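Local coordinates for hypothetical protein (Staphylococcus aureus subsp. aureus, PDB 1QYI) that is of unknown function but has a haloacid dehalogenase (HAD)-like hydrolase region, and so is probably a phosphatase or a related hydrolase, at residues 16-21 with 75-80; 91-96 with 102-107; 285-290 with 307-312. All coordinates share one frame; numbering follows the deposited sequence.

Contact 1 of 3, residues 16-21 with 75-80; sequences ERCFDV and NSNWDM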
loop_
_atom_site.group_PDB
_atom_site.type_symbol
_atom_site.label_atom_id
_atom_site.label_comp_id
_atom_site.label_asym_id
_atom_site.label_seq_id
_atom_site.Cartn_x
_atom_site.Cartn_y
_atom_site.Cartn_z
ATOM N N GLU A 16 1.239 6.836 -4.023
ATOM C CA GLU A 16 2.606 7.361 -4.061
ATOM C C GLU A 16 3.313 7.441 -2.713
ATOM O O GLU A 16 4.458 7.001 -2.577
ATOM C CB GLU A 16 2.611 8.756 -4.699
ATOM C CG GLU A 16 2.326 8.757 -6.195
ATOM C CD GLU A 16 3.358 7.961 -6.979
ATOM O OE1 GLU A 16 4.570 8.255 -6.863
ATOM O OE2 GLU A 16 2.955 7.045 -7.719
ATOM N N ARG A 17 2.633 8.015 -1.723
ATOM C CA ARG A 17 3.196 8.172 -0.391
ATOM C C ARG A 17 3.684 6.830 0.152
ATOM O O ARG A 17 4.656 6.781 0.901
ATOM C CB ARG A 17 2.152 8.768 0.554
ATOM C CG ARG A 17 2.710 9.750 1.572
ATOM C CD ARG A 17 2.765 11.176 1.026
ATOM N NE ARG A 17 4.117 11.599 0.662
ATOM C CZ ARG A 17 4.531 12.869 0.660
ATOM N NH1 ARG A 17 3.707 13.847 1.002
ATOM N NH2 ARG A 17 5.777 13.168 0.321
ATOM N N CYS A 18 3.002 5.745 -0.219
ATOM C CA CYS A 18 3.408 4.425 0.239
ATOM C C CYS A 18 4.825 4.165 -0.252
ATOM O O CYS A 18 5.703 3.784 0.530
ATOM C CB CYS A 18 2.463 3.339 -0.293
ATOM S SG CYS A 18 0.855 3.238 0.562
ATOM N N PHE A 19 5.050 4.386 -1.544
ATOM C CA PHE A 19 6.369 4.180 -2.137
ATOM C C PHE A 19 7.386 5.133 -1.486
ATOM O O PHE A 19 8.569 4.797 -1.349
ATOM C CB PHE A 19 6.300 4.405 -3.652
ATOM C CG PHE A 19 5.152 3.685 -4.320
ATOM C CD1 PHE A 19 4.896 2.341 -4.047
ATOM C CD2 PHE A 19 4.330 4.351 -5.226
ATOM C CE1 PHE A 19 3.842 1.673 -4.663
ATOM C CE2 PHE A 19 3.273 3.691 -5.847
ATOM C CZ PHE A 19 3.027 2.347 -5.566
ATOM N N ASP A 20 6.917 6.316 -1.090
ATOM C CA ASP A 20 7.753 7.304 -0.417
ATOM C C ASP A 20 8.182 6.706 0.922
ATOM O O ASP A 20 9.369 6.526 1.183
ATOM C CB ASP A 20 6.962 8.586 -0.129
ATOM C CG ASP A 20 6.970 9.564 -1.276
ATOM O OD1 ASP A 20 7.352 9.198 -2.419
ATOM O OD2 ASP A 20 6.570 10.719 -1.020
ATOM N N VAL A 21 7.207 6.404 1.774
ATOM C CA VAL A 21 7.527 5.846 3.078
ATOM C C VAL A 21 8.395 4.607 2.881
ATOM O O VAL A 21 9.378 4.417 3.595
ATOM C CB VAL A 21 6.268 5.491 3.883
ATOM C CG1 VAL A 21 6.663 4.877 5.214
ATOM C CG2 VAL A 21 5.445 6.754 4.115
ATOM N N ASN A 75 3.812 -6.564 -4.830
ATOM C CA ASN A 75 3.059 -5.326 -4.739
ATOM C C ASN A 75 2.838 -4.844 -3.309
ATOM O O ASN A 75 2.209 -3.806 -3.088
ATOM C CB ASN A 75 1.725 -5.484 -5.459
ATOM C CG ASN A 75 1.901 -5.883 -6.913
ATOM O OD1 ASN A 75 2.141 -7.051 -7.220
ATOM N ND2 ASN A 75 1.814 -4.905 -7.813
ATOM N N SER A 76 3.363 -5.589 -2.340
ATOM C CA SER A 76 3.248 -5.184 -0.943
ATOM C C SER A 76 4.436 -4.283 -0.635
ATOM O O SER A 76 5.568 -4.660 -0.914
ATOM C CB SER A 76 3.280 -6.400 -0.018
ATOM O OG SER A 76 3.223 -5.987 1.348
ATOM N N ASN A 77 4.188 -3.104 -0.068
ATOM C CA ASN A 77 5.282 -2.184 0.240
ATOM C C ASN A 77 6.221 -2.762 1.288
ATOM O O ASN A 77 7.432 -2.569 1.199
ATOM C CB ASN A 77 4.746 -0.832 0.724
ATOM C CG ASN A 77 3.964 -0.098 -0.344
ATOM O OD1 ASN A 77 2.810 -0.424 -0.624
ATOM N ND2 ASN A 77 4.593 0.896 -0.955
ATOM N N TRP A 78 5.665 -3.459 2.278
ATOM C CA TRP A 78 6.480 -4.068 3.323
ATOM C C TRP A 78 7.496 -5.001 2.663
ATOM O O TRP A 78 8.704 -4.888 2.895
ATOM C CB TRP A 78 5.611 -4.862 4.312
ATOM C CG TRP A 78 4.609 -4.029 5.087
ATOM C CD1 TRP A 78 4.729 -2.701 5.432
ATOM C CD2 TRP A 78 3.380 -4.482 5.679
ATOM N NE1 TRP A 78 3.659 -2.313 6.195
ATOM C CE2 TRP A 78 2.813 -3.382 6.365
ATOM C CE3 TRP A 78 2.699 -5.711 5.697
ATOM C CZ2 TRP A 78 1.596 -3.471 7.071
ATOM C CZ3 TRP A 78 1.486 -5.803 6.399
ATOM C CH2 TRP A 78 0.949 -4.686 7.076
ATOM N N ASP A 79 7.010 -5.909 1.820
ATOM C CA ASP A 79 7.903 -6.841 1.146
ATOM C C ASP A 79 8.947 -6.125 0.284
ATOM O O ASP A 79 10.134 -6.464 0.329
ATOM C CB ASP A 79 7.109 -7.825 0.282
ATOM C CG ASP A 79 6.213 -8.739 1.105
ATOM O OD1 ASP A 79 6.713 -9.385 2.052
ATOM O OD2 ASP A 79 5.001 -8.813 0.801
HETATM N N MSE A 80 8.506 -5.134 -0.486
HETATM C CA MSE A 80 9.413 -4.391 -1.356
HETATM C C MSE A 80 10.577 -3.721 -0.618
HETATM O O MSE A 80 11.739 -3.911 -0.979
HETATM C CB MSE A 80 8.647 -3.333 -2.150
HETATM C CG MSE A 80 7.574 -3.891 -3.054
HETATM SE SE MSE A 80 6.874 -2.554 -4.249
HETATM C CE MSE A 80 6.649 -1.095 -2.970
#

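Contact 2 of 3, residues 91-96 with 102-107; sequences DILKKL and EAFMYQ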
loop_
_atom_site.group_PDB
_atom_site.type_symbol
_atom_site.label_atom_id
_atom_site.label_comp_id
_atom_site.label_asym_id
_atom_site.label_seq_id
_atom_site.Cartn_x
_atom_site.Cartn_y
_atom_site.Cartn_z
ATOM N N ASP A 91 25.190 -6.776 0.989
ATOM C CA ASP A 91 26.303 -6.102 0.330
ATOM C C ASP A 91 27.336 -5.563 1.329
ATOM O O ASP A 91 28.547 -5.613 1.087
ATOM C CB ASP A 91 25.762 -4.970 -0.553
ATOM C CG ASP A 91 26.786 -4.464 -1.549
ATOM O OD1 ASP A 91 27.583 -5.287 -2.061
ATOM O OD2 ASP A 91 26.771 -3.254 -1.856
ATOM N N ILE A 92 26.844 -5.042 2.447
ATOM C CA ILE A 92 27.692 -4.499 3.499
ATOM C C ILE A 92 28.310 -5.654 4.299
ATOM O O ILE A 92 29.444 -5.558 4.771
ATOM C CB ILE A 92 26.867 -3.575 4.455
ATOM C CG1 ILE A 92 26.258 -2.427 3.659
ATOM C CG2 ILE A 92 27.753 -3.008 5.557
ATOM C CD1 ILE A 92 25.353 -1.534 4.466
ATOM N N LEU A 93 27.565 -6.748 4.445
ATOM C CA LEU A 93 28.053 -7.904 5.192
ATOM C C LEU A 93 29.159 -8.676 4.485
ATOM O O LEU A 93 29.887 -9.439 5.122
ATOM C CB LEU A 93 26.910 -8.864 5.502
ATOM C CG LEU A 93 25.872 -8.329 6.474
ATOM C CD1 LEU A 93 24.704 -9.285 6.503
ATOM C CD2 LEU A 93 26.478 -8.163 7.856
ATOM N N LYS A 94 29.286 -8.487 3.178
ATOM C CA LYS A 94 30.314 -9.181 2.419
ATOM C C LYS A 94 31.640 -8.423 2.508
ATOM O O LYS A 94 32.620 -8.784 1.858
ATOM C CB LYS A 94 29.871 -9.321 0.961
ATOM C CG LYS A 94 30.726 -10.251 0.122
ATOM C CD LYS A 94 30.133 -10.446 -1.267
ATOM C CE LYS A 94 30.099 -9.143 -2.050
ATOM N NZ LYS A 94 29.415 -9.297 -3.367
ATOM N N LYS A 95 31.661 -7.370 3.322
ATOM C CA LYS A 95 32.864 -6.568 3.512
ATOM C C LYS A 95 33.518 -6.890 4.860
ATOM O O LYS A 95 34.634 -6.448 5.136
ATOM C CB LYS A 95 32.529 -5.073 3.441
ATOM C CG LYS A 95 31.883 -4.632 2.131
ATOM C CD LYS A 95 32.876 -4.545 0.986
ATOM C CE LYS A 95 33.728 -3.278 1.071
ATOM N NZ LYS A 95 32.927 -2.028 0.821
ATOM N N LEU A 96 32.823 -7.654 5.698
ATOM C CA LEU A 96 33.352 -8.038 7.009
ATOM C C LEU A 96 33.921 -9.451 6.923
ATOM O O LEU A 96 33.708 -10.153 5.930
ATOM C CB LEU A 96 32.251 -8.007 8.075
ATOM C CG LEU A 96 31.417 -6.740 8.274
ATOM C CD1 LEU A 96 30.462 -6.964 9.439
ATOM C CD2 LEU A 96 32.312 -5.545 8.532
ATOM N N GLU A 102 28.966 -14.278 10.936
ATOM C CA GLU A 102 28.280 -15.256 11.764
ATOM C C GLU A 102 27.785 -14.622 13.063
ATOM O O GLU A 102 26.808 -15.082 13.661
ATOM C CB GLU A 102 29.217 -16.413 12.077
ATOM C CG GLU A 102 29.875 -16.993 10.850
ATOM C CD GLU A 102 29.982 -18.498 10.911
ATOM O OE1 GLU A 102 28.942 -19.170 10.735
ATOM O OE2 GLU A 102 31.104 -19.002 11.151
ATOM N N ALA A 103 28.456 -13.558 13.492
ATOM C CA ALA A 103 28.066 -12.872 14.714
ATOM C C ALA A 103 26.706 -12.220 14.522
ATOM O O ALA A 103 25.754 -12.509 15.240
ATOM C CB ALA A 103 29.100 -11.821 15.080
ATOM N N PHE A 104 26.629 -11.334 13.540
ATOM C CA PHE A 104 25.397 -10.629 13.236
ATOM C C PHE A 104 24.304 -11.607 12.814
ATOM O O PHE A 104 23.125 -11.404 13.110
ATOM C CB PHE A 104 25.656 -9.617 12.118
ATOM C CG PHE A 104 24.409 -9.014 11.538
ATOM C CD1 PHE A 104 23.766 -7.953 12.176
ATOM C CD2 PHE A 104 23.859 -9.533 10.363
ATOM C CE1 PHE A 104 22.594 -7.416 11.657
ATOM C CE2 PHE A 104 22.691 -9.010 9.835
ATOM C CZ PHE A 104 22.053 -7.946 10.484
HETATM N N MSE A 105 24.696 -12.678 12.134
HETATM C CA MSE A 105 23.728 -13.666 11.656
HETATM C C MSE A 105 23.255 -14.683 12.691
HETATM O O MSE A 105 22.199 -15.288 12.514
HETATM C CB MSE A 105 24.307 -14.432 10.460
HETATM C CG MSE A 105 24.705 -13.569 9.268
HETATM SE SE MSE A 105 23.224 -13.068 8.110
HETATM C CE MSE A 105 22.930 -14.791 7.265
ATOM N N TYR A 106 24.009 -14.875 13.768
ATOM C CA TYR A 106 23.622 -15.881 14.753
ATOM C C TYR A 106 23.625 -15.463 16.228
ATOM O O TYR A 106 23.353 -16.283 17.109
ATOM C CB TYR A 106 24.514 -17.115 14.561
ATOM C CG TYR A 106 24.470 -17.676 13.155
ATOM C CD1 TYR A 106 23.338 -18.340 12.690
ATOM C CD2 TYR A 106 25.539 -17.501 12.272
ATOM C CE1 TYR A 106 23.263 -18.815 11.382
ATOM C CE2 TYR A 106 25.472 -17.975 10.955
ATOM C CZ TYR A 106 24.329 -18.628 10.521
ATOM O OH TYR A 106 24.231 -19.079 9.225
ATOM N N GLN A 107 23.931 -14.197 16.498
ATOM C CA GLN A 107 23.964 -13.700 17.874
ATOM C C GLN A 107 22.536 -13.706 18.441
ATOM O O GLN A 107 21.566 -13.426 17.727
ATOM C CB GLN A 107 24.555 -12.277 17.911
ATOM C CG GLN A 107 25.404 -11.919 19.147
ATOM C CD GLN A 107 26.804 -12.542 19.130
ATOM O OE1 GLN A 107 27.701 -12.118 19.872
ATOM N NE2 GLN A 107 26.993 -13.557 18.286
#

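Contact 3 of 3, residues 285-290 with 307-312; sequences PNPFSY and NKQDNI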
loop_
_atom_site.group_PDB
_atom_site.type_symbol
_atom_site.label_atom_id
_atom_site.label_comp_id
_atom_site.label_asym_id
_atom_site.label_seq_id
_atom_site.Cartn_x
_atom_site.Cartn_y
_atom_site.Cartn_z
ATOM N N PRO A 285 -11.616 -8.426 -5.337
ATOM C CA PRO A 285 -12.295 -8.944 -6.532
ATOM C C PRO A 285 -13.710 -9.354 -6.109
ATOM O O PRO A 285 -14.675 -9.177 -6.853
ATOM C CB PRO A 285 -11.432 -10.135 -6.935
ATOM C CG PRO A 285 -10.077 -9.777 -6.416
ATOM C CD PRO A 285 -10.368 -9.163 -5.069
ATOM N N ASN A 286 -13.821 -9.892 -4.895
ATOM C CA ASN A 286 -15.103 -10.318 -4.345
ATOM C C ASN A 286 -15.883 -9.059 -3.943
ATOM O O ASN A 286 -15.388 -8.223 -3.193
ATOM C CB ASN A 286 -14.883 -11.229 -3.122
ATOM C CG ASN A 286 -16.192 -11.778 -2.549
ATOM O OD1 ASN A 286 -17.065 -11.016 -2.129
ATOM N ND2 ASN A 286 -16.325 -13.103 -2.522
ATOM N N PRO A 287 -17.125 -8.919 -4.435
ATOM C CA PRO A 287 -18.004 -7.776 -4.158
ATOM C C PRO A 287 -18.442 -7.582 -2.702
ATOM O O PRO A 287 -19.215 -6.673 -2.409
ATOM C CB PRO A 287 -19.191 -8.030 -5.084
ATOM C CG PRO A 287 -19.278 -9.522 -5.086
ATOM C CD PRO A 287 -17.835 -9.941 -5.222
ATOM N N PHE A 288 -17.937 -8.412 -1.795
ATOM C CA PHE A 288 -18.299 -8.316 -0.386
ATOM C C PHE A 288 -18.248 -6.924 0.217
ATOM O O PHE A 288 -19.216 -6.475 0.838
ATOM C CB PHE A 288 -17.412 -9.209 0.472
ATOM C CG PHE A 288 -17.539 -8.926 1.935
ATOM C CD1 PHE A 288 -18.695 -9.284 2.621
ATOM C CD2 PHE A 288 -16.532 -8.259 2.624
ATOM C CE1 PHE A 288 -18.850 -8.991 3.976
ATOM C CE2 PHE A 288 -16.678 -7.960 3.981
ATOM C CZ PHE A 288 -17.845 -8.327 4.657
ATOM N N SER A 289 -17.109 -6.255 0.065
ATOM C CA SER A 289 -16.939 -4.918 0.623
ATOM C C SER A 289 -17.886 -3.919 -0.025
ATOM O O SER A 289 -18.401 -3.028 0.645
ATOM C CB SER A 289 -15.495 -4.448 0.463
ATOM O OG SER A 289 -15.140 -4.373 -0.910
ATOM N N TYR A 290 -18.135 -4.072 -1.321
ATOM C CA TYR A 290 -19.049 -3.167 -1.987
ATOM C C TYR A 290 -20.458 -3.422 -1.479
ATOM O O TYR A 290 -21.254 -2.495 -1.338
ATOM C CB TYR A 290 -18.981 -3.336 -3.509
ATOM C CG TYR A 290 -18.041 -2.351 -4.173
ATOM C CD1 TYR A 290 -18.205 -0.978 -3.990
ATOM C CD2 TYR A 290 -16.952 -2.793 -4.932
ATOM C CE1 TYR A 290 -17.309 -0.062 -4.536
ATOM C CE2 TYR A 290 -16.042 -1.888 -5.485
ATOM C CZ TYR A 290 -16.225 -0.517 -5.282
ATOM O OH TYR A 290 -15.326 0.392 -5.807
ATOM N N ASN A 307 -23.015 -14.791 0.530
ATOM C CA ASN A 307 -23.876 -15.734 -0.191
ATOM C C ASN A 307 -24.769 -15.121 -1.266
ATOM O O ASN A 307 -25.144 -15.811 -2.212
ATOM C CB ASN A 307 -24.759 -16.481 0.809
ATOM C CG ASN A 307 -23.964 -17.151 1.906
ATOM O OD1 ASN A 307 -24.513 -17.511 2.946
ATOM N ND2 ASN A 307 -22.668 -17.331 1.678
ATOM N N LYS A 308 -25.127 -13.847 -1.103
ATOM C CA LYS A 308 -25.975 -13.144 -2.063
ATOM C C LYS A 308 -25.205 -12.031 -2.759
ATOM O O LYS A 308 -25.127 -10.900 -2.256
ATOM C CB LYS A 308 -27.195 -12.530 -1.379
ATOM C CG LYS A 308 -28.228 -13.513 -0.881
ATOM C CD LYS A 308 -29.535 -12.786 -0.532
ATOM C CE LYS A 308 -30.546 -13.725 0.143
ATOM N NZ LYS A 308 -30.078 -14.200 1.494
ATOM N N GLN A 309 -24.644 -12.351 -3.921
ATOM C CA GLN A 309 -23.865 -11.381 -4.688
ATOM C C GLN A 309 -24.282 -11.260 -6.155
ATOM O O GLN A 309 -24.166 -10.187 -6.742
ATOM C CB GLN A 309 -22.376 -11.743 -4.614
ATOM C CG GLN A 309 -21.834 -11.772 -3.200
ATOM C CD GLN A 309 -20.409 -12.259 -3.121
ATOM O OE1 GLN A 309 -19.686 -11.916 -2.188
ATOM N NE2 GLN A 309 -19.999 -13.065 -4.090
ATOM N N ASP A 310 -24.777 -12.348 -6.739
ATOM C CA ASP A 310 -25.165 -12.319 -8.142
ATOM C C ASP A 310 -26.397 -11.483 -8.475
ATOM O O ASP A 310 -27.517 -11.816 -8.091
ATOM C CB ASP A 310 -25.337 -13.745 -8.681
ATOM C CG ASP A 310 -24.038 -14.541 -8.646
ATOM O OD1 ASP A 310 -22.967 -13.974 -8.965
ATOM O OD2 ASP A 310 -24.078 -15.743 -8.312
ATOM N N ASN A 311 -26.164 -10.387 -9.200
ATOM C CA ASN A 311 -27.220 -9.470 -9.644
ATOM C C ASN A 311 -28.253 -9.147 -8.560
ATOM O O ASN A 311 -29.438 -9.410 -8.728
ATOM C CB ASN A 311 -27.925 -10.070 -10.860
ATOM C CG ASN A 311 -28.817 -9.071 -11.561
ATOM O OD1 ASN A 311 -29.695 -9.444 -12.341
ATOM N ND2 ASN A 311 -28.588 -7.780 -11.298
ATOM N N ILE A 312 -27.805 -8.564 -7.457
ATOM C CA ILE A 312 -28.705 -8.242 -6.369
ATOM C C ILE A 312 -29.186 -6.793 -6.410
ATOM O O ILE A 312 -29.924 -6.355 -5.527
ATOM C CB ILE A 312 -28.030 -8.498 -5.016
ATOM C CG1 ILE A 312 -26.755 -7.654 -4.903
ATOM C CG2 ILE A 312 -27.724 -9.980 -4.873
ATOM C CD1 ILE A 312 -26.172 -7.587 -3.507
#

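Contact 1 of 3, residues 16-21 with 75-80
C18 and N77 mark the closest backbone approach here, their CA atoms 6.9 Å apart, where the opening turn of helix 16-31 lies beside the start of helix 77-93. S76 takes the N-cap position, and the first turn behind it is closed by the bond from M80 N to S76 O. Because N77 follows the cap directly, its side chain leaves from the very beginning of the helix and faces the neighbouring one. Its CG lies anti to its own carbonyl carbon (chi1 -65°), and this carries the amide across the interface. There N77 ND2 settles 3.3 Å from C18 CB and 3.4 Å from C18 O. A small cysteine suits this position, since its slim side chain lets the amide come close to the helix backbone. N77 ND2 also comes obliquely to the F19 ring, 3.4 Å from F19 CD1, and the ring and amide planes are turned only 26° apart. At the ring edge, the methyl M80 CE of selenomethionine lies near the ring plane, 4.0 Å from F19 CD1. The bend at chi3 (-45°) folds this flexible chain so that its end meets the phenyl group. Directed away from this interface, R17 grips D20 side-on: both R17 NE and R17 NH2 reach the single oxygen D20 OD2, the latter at 2.9 Å. This pairing ties the two charged residues together on one side of the helix. R56 forms salt bridges with both E16 and D20. The contact is thus a partly buried helix-to-helix junction: helix 49-60 meets helix 16-31 through R56 and I52, helix 64-71, whose L66 touches F19 and M80, lies against the apolar side of the contact, and helix 172-195 is reached by V21 and W78.

Contact 2 of 3, residues 91-96 with 102-107
L93 meets F104 where two consecutive helices, 77-93 and 98-106, are joined by a short turn and packed side chain to side chain. L93 opens the type I turn that runs to L96, whose bond from L96 N to L93 O is weak. Leucine suits the place because its branched end has the width to meet an aromatic ring. With CG anti to its carbonyl carbon (chi1 -67°) and chi2 extended at 171°, L93 holds its two methyls forward like a fork. L93 CD2 lies 3.9 Å from F104 CD2, and L93 CD1 is as close to F104 CE2, so both prongs meet the same side of the ring. The phenylalanine takes the other common course: its CG stands anti to the backbone N (chi1 169°), which aims the ring at the first helix. The two side chains cross at about a right angle, and the methyls approach the ring obliquely. All three touching residues are buried and apolar, as befits an interface without hydrogen bonds across it. K114 NZ also hydrogen-bonds to the carbonyls of F104 and Q107. Selenomethionine M105 lies beside F104 and completes the apolar patch: its selenium, M105 SE, makes a looser contact with L93 CD1 at 4.4 Å.

Contact 3 of 3, residues 285-290 with 307-312
The CG-CD edge of P287 rests on one face of the Q309 amide, with P287 CG almost directly above Q309 CD at 3.6 Å. A second flat group, the amide of N286, meets the end of the glutamine; the two amide planes are turned 68° apart, and the side chains cross at about a right angle. Proline suits the first position because a compact, rigid apolar ring fits such a face without needing a polar partner. Q309 is stretched out beyond CG (chi2 174°), and this straight chain carries it from the loop after helix 302-307 to the start of helix 288-295. Here N286 caps the helix: N286 OD1 accepts from F288 N at 2.8 Å, with the donor in the carbonyl plane and an N-H...acceptor angle of 142°. Asparagine is short enough for its side-chain carbonyl to accept from the backbone N-H two residues further on. F288 itself packs edge-to-face on Y302. I291 and K333 also touch Q309, P287 packs on I334, and N311 shares backbone hydrogen bonds with K333, which joins the loop to helix 325-334. The run from K284 to P287 is consistent with the third HAD motif, in which a lysine precedes the helix; Y290 touches K284 and D7, so the capped helix borders the probable active site. The modelled Q309 OE1 lies 2.8 Å from N286 OD1, but the glutamine amide is probably turned over, and with it turned back the pair may be a hydrogen bond. In that case N286 OD1 would take two donors, and the glutamine would help to hold the capping carbonyl in place.

How the contacts relate
Contacts 1 and 2 share helix 77-93, one at its start and the other at its end; their centres are about 26 Å apart and their nearest atoms about 14 Å. Contact 3 belongs to the HAD-like region, where its residue Y290 touches D7 and K284 at the probable active site. Its centre lies about 29 Å from that of contact 1, with nearest atoms about 13 Å apart, and about 51 Å from that of contact 2, with nearest atoms about 36 Å apart, on the opposite side of the chain's centre. Contact 1 stands between the other two, in the helical part nearer the hydrolase core, while contact 2 is remote. No two touch.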